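PDB 2Z5L: tylactone synthase starter module and modules 1 & 2 from Streptomyces fradiae, which probably reduces, through its first ketoreductase domain, a beta-keto group of the growing polyketide chain during assembly of the tylosin precursor tylactone. Local coordinates for residues G269-R274 with G431-G436. Sequence-based numbering, arbitrary orientation.
Sequences GAIGRR and GLWGGG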
# COMPACT_ATOMS: atom_id res chain seq x y z
N GLY A 269 7.34 -19.94 4.33
CA GLY A 269 6.26 -19.67 3.40
C GLY A 269 6.71 -20.02 1.99
O GLY A 269 7.89 -20.31 1.78
N ALA A 270 5.79 -20.01 1.03
CA ALA A 270 6.13 -20.38 -0.36
C ALA A 270 7.27 -19.53 -0.93
O ALA A 270 8.17 -20.05 -1.57
CB ALA A 270 4.88 -20.25 -1.27
N ILE A 271 7.19 -18.23 -0.71
CA ILE A 271 8.23 -17.34 -1.18
C ILE A 271 9.49 -17.55 -0.32
O ILE A 271 10.57 -17.79 -0.84
CB ILE A 271 7.74 -15.88 -1.10
CG1 ILE A 271 6.71 -15.64 -2.22
CG2 ILE A 271 8.92 -14.92 -1.23
CD1 ILE A 271 6.00 -14.30 -2.15
N GLY A 272 9.31 -17.48 0.99
CA GLY A 272 10.43 -17.68 1.91
C GLY A 272 11.36 -18.84 1.55
O GLY A 272 12.56 -18.65 1.34
N ARG A 273 10.80 -20.05 1.47
CA ARG A 273 11.60 -21.23 1.14
C ARG A 273 12.38 -21.04 -0.16
O ARG A 273 13.59 -21.26 -0.21
CB ARG A 273 10.72 -22.47 1.09
CG ARG A 273 10.02 -22.78 2.42
CD ARG A 273 9.30 -24.14 2.44
NE ARG A 273 8.39 -24.22 3.57
CZ ARG A 273 8.45 -25.14 4.53
NH1 ARG A 273 9.38 -26.09 4.51
NH2 ARG A 273 7.55 -25.11 5.50
N ARG A 274 11.67 -20.61 -1.20
CA ARG A 274 12.26 -20.37 -2.52
C ARG A 274 13.39 -19.36 -2.48
O ARG A 274 14.43 -19.53 -3.13
CB ARG A 274 11.17 -19.85 -3.45
CG ARG A 274 11.69 -19.19 -4.71
CD ARG A 274 12.00 -20.23 -5.73
NE ARG A 274 10.77 -20.96 -6.07
CZ ARG A 274 10.68 -21.80 -7.08
NH1 ARG A 274 11.73 -22.03 -7.86
NH2 ARG A 274 9.52 -22.41 -7.33
N GLY A 431 2.98 -9.06 -8.05
CA GLY A 431 1.72 -9.39 -8.67
C GLY A 431 1.47 -10.81 -8.21
O GLY A 431 2.00 -11.20 -7.17
N LEU A 432 0.70 -11.58 -8.97
CA LEU A 432 0.42 -12.97 -8.61
C LEU A 432 1.67 -13.83 -8.70
O LEU A 432 2.39 -13.77 -9.70
CB LEU A 432 -0.64 -13.54 -9.54
CG LEU A 432 -2.01 -12.86 -9.48
CD1 LEU A 432 -2.94 -13.45 -10.57
CD2 LEU A 432 -2.59 -13.08 -8.11
N TRP A 433 1.91 -14.64 -7.67
CA TRP A 433 3.08 -15.53 -7.64
C TRP A 433 2.83 -16.94 -8.15
O TRP A 433 1.94 -17.64 -7.65
CB TRP A 433 3.65 -15.62 -6.23
CG TRP A 433 4.73 -14.61 -5.96
CD1 TRP A 433 4.58 -13.26 -5.89
CD2 TRP A 433 6.12 -14.88 -5.76
NE1 TRP A 433 5.80 -12.66 -5.65
CE2 TRP A 433 6.76 -13.63 -5.57
CE3 TRP A 433 6.89 -16.05 -5.73
CZ2 TRP A 433 8.13 -13.52 -5.35
CZ3 TRP A 433 8.26 -15.94 -5.50
CH2 TRP A 433 8.87 -14.68 -5.32
N GLY A 434 3.61 -17.35 -9.14
CA GLY A 434 3.54 -18.70 -9.65
C GLY A 434 3.59 -19.75 -8.56
O GLY A 434 3.95 -19.45 -7.42
N GLY A 435 3.24 -20.98 -8.90
CA GLY A 435 3.98 -22.14 -8.45
C GLY A 435 3.30 -22.84 -7.29
O GLY A 435 2.25 -22.41 -6.81
N GLY A 436 3.90 -23.94 -6.83
CA GLY A 436 3.46 -24.60 -5.62
C GLY A 436 3.41 -23.65 -4.43
O GLY A 436 4.09 -22.63 -4.41
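A270 opens the first turn of helix 270-281 and meets G436 loosely: its CB lies 4.0 Å from G436 O. The helix starts after G269 at the N-cap, whose O accepts the backbone hydrogen bond of R273 N.

I271 carries the contact. Its CG1 stands anti to the carbonyl carbon (chi1 -73°), and the extended CG1-CD1 arm lies over one face of the W433 indole. CG1 sits above the six-membered ring, 3.5 Å from the centroid and 11° off the ring normal, a CH-pi contact. The atom it approaches most closely is W433 CE3, also at 3.5 Å. CD1 lies over the middle of the indole, 3.6 Å from W433 CE2. CG2 lies farther off over the same face, above W433 CH2 at 4.1 Å.

R274 starts out toward the loop, but no atom of its side chain comes within 4.5 Å of it. Its NH1 forms a salt bridge with D458, at the start of helix 457-470. A460 of that helix also touches W433.

The helix follows strand 261-265, and G269 and G272 fit the glycine-rich turn of a Rossmann fold, which in short-chain dehydrogenases/reductases usually binds the nicotinamide cofactor. The facing loop follows strand 426-430. No hydrogen bond joins the two segments, so apolar contact and dispersion between I271 and the indole probably provide most of their direct attraction.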